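Local coordinates for protein 5-carboxyvanillate decarboxylase (Sphingomonas paucimobilis, PDB 4L6D) that probably removes a carboxylate group from 5-carboxyvanillate to give vanillate, as a manganese-binding member of the amidohydrolase superfamily, at residues M33-D38 / T77-Q82; P159-I164 / L169-H174; G213-D216 / R220-I223. All blocks are in the same frame, centred on the assembly; numbering follows the deposited sequence.

Interaction 1: residues M33-D38 / T77-Q82; sequences MILVRD and TAPGVQ. With VNL (4-hydroxy-3-methoxybenzoate), chain J.
Leu-35 reaches from its helix toward the cis-proline corner at Ala-78 and Pro-79, and its CD2 methyl does the touching. With CG anti to the backbone N (chi1 167°), the side chain extends toward the loop and sets CD2 3.8 Å from Ala-78 O and 4.2 Å from Pro-79 CD. The next residue, Val-36, brings its CG2 methyl up to the ring of Pro-79, meeting CG at 4.2 Å. The two methyls thus meet neighbouring carbons of a single pyrrolidine ring in loose apolar packing. Residues 77-82 form the loop that follows strand 71-76 of the amidohydrolase (beta/alpha)8 barrel; the cis peptide before Pro-79 is followed by a type II' turn from Pro-79 to Gln-82, with Gly-80 at positive phi. The methoxy group of the bound vanillate lies over the seam between helix and loop. Its methyl carbon CV lies 3.5 Å from Leu-35 CD2, 3.3 Å from Ala-78 O and 3.7 Å from Ala-78 CB, while Thr-77 OG1 faces the same methyl at 3.7 Å. That threonine hydroxyl is hydrogen-bonded to Tyr-300 OH, and Arg-46 NH1 also bonds the ligand.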
loop_
_atom_site.group_PDB
_atom_site.type_symbol
_atom_site.label_atom_id
_atom_site.label_comp_id
_atom_site.label_asym_id
_atom_site.label_seq_id
_atom_site.Cartn_x
_atom_site.Cartn_y
_atom_site.Cartn_z
ATOM N N MET A 33 9.942 15.827 10.534
ATOM C CA MET A 33 10.875 16.958 10.589
ATOM C C MET A 33 11.375 17.390 9.211
ATOM O O MET A 33 11.808 18.528 9.052
ATOM C CB MET A 33 12.046 16.684 11.541
ATOM C CG MET A 33 11.616 16.621 13.010
ATOM S SD MET A 33 11.003 18.186 13.678
ATOM C CE MET A 33 12.555 19.062 13.895
ATOM N N ILE A 34 11.304 16.496 8.220
ATOM C CA ILE A 34 11.665 16.875 6.858
ATOM C C ILE A 34 10.696 17.950 6.351
ATOM O O ILE A 34 11.123 19.040 5.975
ATOM C CB ILE A 34 11.718 15.653 5.906
ATOM C CG1 ILE A 34 12.832 14.695 6.341
ATOM C CG2 ILE A 34 11.935 16.107 4.471
ATOM C CD1 ILE A 34 12.898 13.385 5.546
ATOM N N LEU A 35 9.401 17.646 6.363
ATOM C CA LEU A 35 8.365 18.632 6.048
ATOM C C LEU A 35 8.489 19.876 6.926
ATOM O O LEU A 35 8.438 21.009 6.436
ATOM C CB LEU A 35 6.978 18.020 6.267
ATOM C CG LEU A 35 5.801 18.995 6.291
ATOM C CD1 LEU A 35 5.538 19.507 4.893
ATOM C CD2 LEU A 35 4.565 18.333 6.879
ATOM N N VAL A 36 8.643 19.672 8.234
ATOM C CA VAL A 36 8.591 20.798 9.161
ATOM C C VAL A 36 9.739 21.780 8.903
ATOM O O VAL A 36 9.534 22.992 8.887
ATOM C CB VAL A 36 8.516 20.330 10.629
ATOM C CG1 VAL A 36 8.705 21.495 11.584
ATOM C CG2 VAL A 36 7.169 19.647 10.881
ATOM N N ARG A 37 10.936 21.265 8.643
ATOM C CA ARG A 37 12.044 22.143 8.278
ATOM C C ARG A 37 11.848 22.799 6.909
ATOM O O ARG A 37 12.180 23.982 6.741
ATOM C CB ARG A 37 13.377 21.403 8.350
ATOM C CG ARG A 37 13.794 21.066 9.771
ATOM C CD ARG A 37 15.214 20.528 9.791
ATOM N NE ARG A 37 15.418 19.532 10.842
ATOM C CZ ARG A 37 15.431 18.218 10.634
ATOM N NH1 ARG A 37 15.257 17.727 9.413
ATOM N NH2 ARG A 37 15.630 17.391 11.651
ATOM N N ASP A 38 11.300 22.056 5.942
ATOM C CA ASP A 38 11.108 22.600 4.600
ATOM C C ASP A 38 10.113 23.751 4.589
ATOM O O ASP A 38 10.256 24.695 3.817
ATOM C CB ASP A 38 10.633 21.520 3.623
ATOM C CG ASP A 38 11.763 20.633 3.130
ATOM O OD1 ASP A 38 12.943 20.934 3.412
ATOM O OD2 ASP A 38 11.456 19.622 2.455
ATOM N N THR A 77 -3.403 21.767 8.763
ATOM C CA THR A 77 -2.501 20.963 7.948
ATOM C C THR A 77 -1.664 20.025 8.807
ATOM O O THR A 77 -1.348 20.341 9.954
ATOM C CB THR A 77 -1.596 21.889 7.104
ATOM O OG1 THR A 77 -0.865 21.109 6.157
ATOM C CG2 THR A 77 -0.636 22.690 7.984
ATOM N N ALA A 78 -1.334 18.857 8.260
ATOM C CA ALA A 78 -0.434 17.942 8.942
ATOM C C ALA A 78 0.888 18.669 9.217
ATOM O O ALA A 78 1.329 19.495 8.414
ATOM C CB ALA A 78 -0.193 16.711 8.072
ATOM N N PRO A 79 1.538 18.368 10.351
ATOM C CA PRO A 79 1.213 17.348 11.356
ATOM C C PRO A 79 0.273 17.815 12.466
ATOM O O PRO A 79 0.259 17.219 13.546
ATOM C CB PRO A 79 2.589 17.032 11.949
ATOM C CG PRO A 79 3.279 18.368 11.932
ATOM C CD PRO A 79 2.817 19.040 10.652
ATOM N N GLY A 80 -0.524 18.843 12.200
ATOM C CA GLY A 80 -1.461 19.340 13.193
ATOM C C GLY A 80 -0.748 19.772 14.456
ATOM O O GLY A 80 0.265 20.478 14.382
ATOM N N VAL A 81 -1.275 19.350 15.605
ATOM C CA VAL A 81 -0.673 19.659 16.898
ATOM C C VAL A 81 -0.021 18.438 17.525
ATOM O O VAL A 81 0.356 18.456 18.697
ATOM C CB VAL A 81 -1.711 20.236 17.905
ATOM C CG1 VAL A 81 -2.342 21.515 17.353
ATOM C CG2 VAL A 81 -2.780 19.199 18.251
ATOM N N GLN A 82 0.127 17.388 16.728
ATOM C CA GLN A 82 0.542 16.091 17.250
ATOM C C GLN A 82 2.020 15.947 17.579
ATOM O O GLN A 82 2.399 15.008 18.274
ATOM C CB GLN A 82 0.102 14.983 16.299
ATOM C CG GLN A 82 -1.404 14.800 16.266
ATOM C CD GLN A 82 -1.847 14.140 14.988
ATOM O OE1 GLN A 82 -2.396 14.793 14.094
ATOM N NE2 GLN A 82 -1.605 12.835 14.886
HETATM C C1 VNL J . 2.090 17.669 1.089
HETATM C CO1 VNL J . 1.010 17.258 0.296
HETATM C CO2 VNL J . 1.929 17.927 2.464
HETATM C CM1 VNL J . -0.268 17.103 0.865
HETATM C CM2 VNL J . 0.676 17.767 3.051
HETATM O OM VNL J . 0.423 17.993 4.379
HETATM C CZ VNL J . -0.460 17.348 2.225
HETATM C CC VNL J . 3.439 17.868 0.449
HETATM C CV VNL J . 1.488 18.396 5.262
HETATM O O1 VNL J . 3.550 17.937 -0.805
HETATM O O2 VNL J . 4.434 18.028 1.196
HETATM O O3 VNL J . -1.696 17.536 2.779
#

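Interaction 2: residues P159-I164 / L169-H174; sequences PVFEAI and LALYIH. With MN (manganese (II) ion), chain I; VNL (4-hydroxy-3-methoxybenzoate), chain J.
Ile-164 and Phe-161, one helical turn apart, both reach Leu-171 in the helix-to-strand half of a beta-alpha-beta unit (strand 140-144, helix 158-167, strand 171-174) of the amidohydrolase (beta/alpha)8 barrel. The apolar contacts converge on one methyl. Leu-171 CD2 lies 3.7 Å from Ile-164 CD1 and 3.8 Å from Phe-161 CE1, and the leucine side chain crosses each of the other two at about a right angle. Leu-171 has CG anti to its own N (chi1 174°), which carries the branch from the strand toward the helix. Ile-164 also packs against backbone: its CG2 methyl rests 3.4 Å from Leu-169 O, where the chain returns from the helix. Around this core Leu-141 of the preceding strand touches Ile-164, Leu-169 and Leu-171, and the ring of Tyr-152 meets that of Phe-161.

Polar and metal contacts gather at the C-terminal end of the strand, in the mouth of the barrel. Tyr-172 OH is hydrogen-bonded to Thr-270 OG1 and to Glu-8 OE1, a second-shell bond to the carboxylate whose OE2 binds manganese. Glu-8 and Asp-297 share the manganese ion with His-174, and a water molecule and vanillate O3 also bind it. His-174 NE2 stands 2.2 Å from manganese. On the ligand side, VNL O3 is 2.0 Å from the same ion. This shared metal brings the ligand oxygen to the edge of the imidazole, near the ring plane, where His-174 NE2 and VNL O3 are 3.0 Å apart.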
loop_
_atom_site.group_PDB
_atom_site.type_symbol
_atom_site.label_atom_id
_atom_site.label_comp_id
_atom_site.label_asym_id
_atom_site.label_seq_id
_atom_site.Cartn_x
_atom_site.Cartn_y
_atom_site.Cartn_z
ATOM N N PRO A 159 -10.477 6.524 24.831
ATOM C CA PRO A 159 -11.324 7.673 25.193
ATOM C C PRO A 159 -11.544 8.667 24.052
ATOM O O PRO A 159 -12.585 9.319 24.008
ATOM C CB PRO A 159 -10.542 8.335 26.334
ATOM C CG PRO A 159 -9.784 7.210 26.950
ATOM C CD PRO A 159 -9.366 6.349 25.788
ATOM N N VAL A 160 -10.583 8.788 23.145
ATOM C CA VAL A 160 -10.765 9.639 21.976
ATOM C C VAL A 160 -11.884 9.111 21.090
ATOM O O VAL A 160 -12.808 9.843 20.721
ATOM C CB VAL A 160 -9.462 9.714 21.156
ATOM C CG1 VAL A 160 -9.701 10.314 19.777
ATOM C CG2 VAL A 160 -8.411 10.491 21.939
ATOM N N PHE A 161 -11.810 7.825 20.761
ATOM C CA PHE A 161 -12.783 7.243 19.838
ATOM C C PHE A 161 -14.170 7.119 20.451
ATOM O O PHE A 161 -15.160 7.246 19.749
ATOM C CB PHE A 161 -12.258 5.934 19.236
ATOM C CG PHE A 161 -11.128 6.172 18.306
ATOM C CD1 PHE A 161 -11.365 6.681 17.046
ATOM C CD2 PHE A 161 -9.822 6.015 18.737
ATOM C CE1 PHE A 161 -10.315 6.967 16.191
ATOM C CE2 PHE A 161 -8.766 6.309 17.898
ATOM C CZ PHE A 161 -9.009 6.789 16.627
ATOM N N GLU A 162 -14.236 6.913 21.760
ATOM C CA GLU A 162 -15.514 6.959 22.462
ATOM C C GLU A 162 -16.181 8.320 22.259
ATOM O O GLU A 162 -17.357 8.397 21.912
ATOM C CB GLU A 162 -15.307 6.680 23.949
ATOM C CG GLU A 162 -16.590 6.676 24.755
ATOM C CD GLU A 162 -16.317 6.483 26.225
ATOM O OE1 GLU A 162 -15.417 7.171 26.753
ATOM O OE2 GLU A 162 -16.990 5.638 26.851
ATOM N N ALA A 163 -15.410 9.390 22.432
ATOM C CA ALA A 163 -15.955 10.733 22.278
ATOM C C ALA A 163 -16.305 11.039 20.826
ATOM O O ALA A 163 -17.319 11.684 20.564
ATOM C CB ALA A 163 -14.982 11.779 22.838
ATOM N N ILE A 164 -15.474 10.587 19.882
ATOM C CA ILE A 164 -15.762 10.814 18.471
ATOM C C ILE A 164 -17.059 10.107 18.095
ATOM O O ILE A 164 -17.963 10.719 17.509
ATOM C CB ILE A 164 -14.608 10.369 17.557
ATOM C CG1 ILE A 164 -13.372 11.238 17.809
ATOM C CG2 ILE A 164 -15.044 10.446 16.088
ATOM C CD1 ILE A 164 -12.178 10.851 16.950
ATOM N N LEU A 169 -19.491 13.123 14.794
ATOM C CA LEU A 169 -18.579 13.712 13.802
ATOM C C LEU A 169 -17.736 12.661 13.098
ATOM O O LEU A 169 -17.167 11.765 13.737
ATOM C CB LEU A 169 -17.638 14.723 14.466
ATOM C CG LEU A 169 -18.298 15.957 15.093
ATOM C CD1 LEU A 169 -17.233 16.854 15.681
ATOM C CD2 LEU A 169 -19.131 16.712 14.058
ATOM N N ALA A 170 -17.621 12.795 11.780
ATOM C CA ALA A 170 -16.701 11.972 11.016
ATOM C C ALA A 170 -15.259 12.411 11.285
ATOM O O ALA A 170 -14.990 13.605 11.431
ATOM C CB ALA A 170 -17.022 12.061 9.534
ATOM N N LEU A 171 -14.346 11.445 11.373
ATOM C CA LEU A 171 -12.927 11.745 11.558
ATOM C C LEU A 171 -12.151 11.495 10.275
ATOM O O LEU A 171 -12.071 10.364 9.796
ATOM C CB LEU A 171 -12.342 10.885 12.677
ATOM C CG LEU A 171 -10.824 11.004 12.860
ATOM C CD1 LEU A 171 -10.426 12.395 13.368
ATOM C CD2 LEU A 171 -10.330 9.936 13.822
ATOM N N TYR A 172 -11.580 12.560 9.720
ATOM C CA TYR A 172 -10.693 12.440 8.573
ATOM C C TYR A 172 -9.320 12.078 9.113
ATOM O O TYR A 172 -8.728 12.856 9.861
ATOM C CB TYR A 172 -10.638 13.781 7.833
ATOM C CG TYR A 172 -10.259 13.707 6.364
ATOM C CD1 TYR A 172 -9.080 13.094 5.952
ATOM C CD2 TYR A 172 -11.083 14.275 5.392
ATOM C CE1 TYR A 172 -8.727 13.048 4.611
ATOM C CE2 TYR A 172 -10.749 14.235 4.054
ATOM C CZ TYR A 172 -9.577 13.610 3.669
ATOM O OH TYR A 172 -9.262 13.577 2.336
ATOM N N ILE A 173 -8.833 10.884 8.789
ATOM C CA ILE A 173 -7.464 10.531 9.160
ATOM C C ILE A 173 -6.564 10.857 7.986
ATOM O O ILE A 173 -6.415 10.062 7.047
ATOM C CB ILE A 173 -7.306 9.061 9.614
ATOM C CG1 ILE A 173 -8.212 8.781 10.818
ATOM C CG2 ILE A 173 -5.858 8.804 10.003
ATOM C CD1 ILE A 173 -8.171 7.328 11.303
ATOM N N HIS A 174 -5.992 12.057 8.053
ATOM C CA HIS A 174 -5.087 12.590 7.043
ATOM C C HIS A 174 -3.712 11.961 7.254
ATOM O O HIS A 174 -3.406 11.506 8.347
ATOM C CB HIS A 174 -5.026 14.106 7.249
ATOM C CG HIS A 174 -4.265 14.842 6.193
ATOM N ND1 HIS A 174 -2.892 14.977 6.217
ATOM C CD2 HIS A 174 -4.686 15.480 5.078
ATOM C CE1 HIS A 174 -2.503 15.670 5.164
ATOM N NE2 HIS A 174 -3.572 15.987 4.455
HETATM MN MN MN I . -3.581 16.826 2.422
HETATM C C1 VNL J . 2.090 17.669 1.089
HETATM C CO1 VNL J . 1.010 17.258 0.296
HETATM C CO2 VNL J . 1.929 17.927 2.464
HETATM C CM1 VNL J . -0.268 17.103 0.865
HETATM C CM2 VNL J . 0.676 17.767 3.051
HETATM O OM VNL J . 0.423 17.993 4.379
HETATM C CZ VNL J . -0.460 17.348 2.225
HETATM C CC VNL J . 3.439 17.868 0.449
HETATM C CV VNL J . 1.488 18.396 5.262
HETATM O O1 VNL J . 3.550 17.937 -0.805
HETATM O O2 VNL J . 4.434 18.028 1.196
HETATM O O3 VNL J . -1.696 17.536 2.779
HETATM O O HOH W 1 -4.743 18.567 3.078
#

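Interaction 3: residues G213-D216 / R220-I223; sequences GLFD and RLKI
Phe-215 projects its ring from the short helix 214-217 into the angle between Leu-221 and Ile-223, two residues whose side chains set out toward residues 213-216. From CB, CG leaves anti to the carbonyl carbon (chi1 -55°), which brings the end of the side chain nearer residues 220-223. Past CG, the touching starts at CD1, which meets Leu-221 at two places, CB and CD1, each at 4.0 Å. CE1, the next atom along that edge, meets both partners: Leu-221 CD1 and Ile-223 CG1 each lie 3.7 Å from it. At the tip, CZ approaches Ile-223 CG1 at 3.8 Å. The two aliphatic partners come from different directions. Ile-223 CG1 sits at the edge of the ring, near its plane, whereas Leu-221 CD1 arrives obliquely, its side chain running at about a right angle to that of Phe-215. Leu-221 CD1 has a second neighbour in Leu-214, whose CD2 methyl stands 4.2 Å away, so the leucine tip reaches both apolar residues of the helix.

Just before them Gly-213 serves two helices at once. It closes the preceding helix in a Schellman motif, with positive phi (87°), and takes the N-cap position of the next.

The contact lies in the link from helix 197-211 to strand 223-225 of the barrel. Met-209 and Ile-210 of that helix touch Phe-215, as do Tyr-262, Arg-265 and Asn-266 of helix 259-266, and its ring meets that of Phe-267. Leu-221 packs on helix 158-167, while Ile-223 lies against Leu-171 and Ile-173 of the adjacent strand.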
loop_
_atom_site.group_PDB
_atom_site.type_symbol
_atom_site.label_atom_id
_atom_site.label_comp_id
_atom_site.label_asym_id
_atom_site.label_seq_id
_atom_site.Cartn_x
_atom_site.Cartn_y
_atom_site.Cartn_z
ATOM N N GLY A 213 -10.420 -4.695 15.868
ATOM C CA GLY A 213 -11.801 -4.738 16.320
ATOM C C GLY A 213 -12.317 -3.415 16.849
ATOM O O GLY A 213 -13.333 -3.367 17.544
ATOM N N LEU A 214 -11.635 -2.330 16.498
ATOM C CA LEU A 214 -12.031 -1.012 16.980
ATOM C C LEU A 214 -13.465 -0.695 16.566
ATOM O O LEU A 214 -14.199 -0.041 17.296
ATOM C CB LEU A 214 -11.073 0.060 16.451
ATOM C CG LEU A 214 -11.254 1.462 17.039
ATOM C CD1 LEU A 214 -10.769 1.515 18.485
ATOM C CD2 LEU A 214 -10.523 2.499 16.176
ATOM N N PHE A 215 -13.863 -1.178 15.393
ATOM C CA PHE A 215 -15.211 -0.905 14.901
ATOM C C PHE A 215 -16.300 -1.837 15.423
ATOM O O PHE A 215 -17.476 -1.601 15.170
ATOM C CB PHE A 215 -15.212 -0.768 13.381
ATOM C CG PHE A 215 -14.235 0.270 12.902
ATOM C CD1 PHE A 215 -14.552 1.615 12.977
ATOM C CD2 PHE A 215 -12.967 -0.101 12.441
ATOM C CE1 PHE A 215 -13.630 2.593 12.562
ATOM C CE2 PHE A 215 -12.054 0.859 12.027
ATOM C CZ PHE A 215 -12.387 2.205 12.089
ATOM N N ASP A 216 -15.919 -2.878 16.166
ATOM C CA ASP A 216 -16.905 -3.596 16.972
ATOM C C ASP A 216 -17.099 -2.860 18.296
ATOM O O ASP A 216 -18.201 -2.839 18.847
ATOM C CB ASP A 216 -16.498 -5.048 17.225
ATOM C CG ASP A 216 -16.714 -5.932 16.008
ATOM O OD1 ASP A 216 -17.428 -5.519 15.059
ATOM O OD2 ASP A 216 -16.175 -7.055 16.016
ATOM N N ARG A 220 -20.398 2.931 15.479
ATOM C CA ARG A 220 -20.931 4.106 14.788
ATOM C C ARG A 220 -19.864 5.121 14.374
ATOM O O ARG A 220 -20.200 6.202 13.905
ATOM C CB ARG A 220 -21.988 4.820 15.632
ATOM C CG ARG A 220 -23.193 3.962 15.951
ATOM C CD ARG A 220 -24.167 3.917 14.791
ATOM N NE ARG A 220 -24.721 5.226 14.446
ATOM C CZ ARG A 220 -25.731 5.816 15.079
ATOM N NH1 ARG A 220 -26.309 5.235 16.121
ATOM N NH2 ARG A 220 -26.161 7.003 14.672
ATOM N N LEU A 221 -18.585 4.794 14.545
ATOM C CA LEU A 221 -17.529 5.663 14.039
ATOM C C LEU A 221 -17.628 5.858 12.532
ATOM O O LEU A 221 -17.929 4.911 11.795
ATOM C CB LEU A 221 -16.166 5.051 14.315
ATOM C CG LEU A 221 -15.574 5.206 15.697
ATOM C CD1 LEU A 221 -14.233 4.490 15.730
ATOM C CD2 LEU A 221 -15.409 6.696 16.039
ATOM N N LYS A 222 -17.363 7.078 12.069
ATOM C CA LYS A 222 -17.170 7.302 10.642
ATOM C C LYS A 222 -15.771 7.869 10.428
ATOM O O LYS A 222 -15.402 8.886 11.022
ATOM C CB LYS A 222 -18.229 8.235 10.052
ATOM C CG LYS A 222 -18.138 8.417 8.528
ATOM C CD LYS A 222 -18.579 7.153 7.755
ATOM C CE LYS A 222 -20.099 7.034 7.717
ATOM N NZ LYS A 222 -20.562 5.697 7.237
ATOM N N ILE A 223 -15.005 7.176 9.600
ATOM C CA ILE A 223 -13.624 7.530 9.280
ATOM C C ILE A 223 -13.541 7.882 7.802
ATOM O O ILE A 223 -14.152 7.216 6.960
ATOM C CB ILE A 223 -12.672 6.343 9.563
ATOM C CG1 ILE A 223 -12.850 5.816 10.995
ATOM C CG2 ILE A 223 -11.209 6.724 9.257
ATOM C CD1 ILE A 223 -12.509 6.811 12.088
#

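Overall arrangement
From the N terminus the three contacts follow in series, neither nesting nor crossing. Interaction 1 closes the longest loop, bringing helix 33-40 back to the loop after strand 71-76. Interactions 2 and 3 close short connections, 159-174 from helix into strand and 213-223 from a short helix into the next strand. The two, with centres about 9 Å apart, join through neighbouring strands: Leu-171 N probably bonds Lys-222 O at 2.8 Å, and Leu-221 CD2 packs on Phe-161 O and Ile-164 CG2. Interaction 1 meets interaction 2 at the mouth of the barrel, where Ala-78 CB lies 3.7 Å from His-174 ND1 and both touch vanillate; interaction 3 lies across the chain's centre from interaction 1.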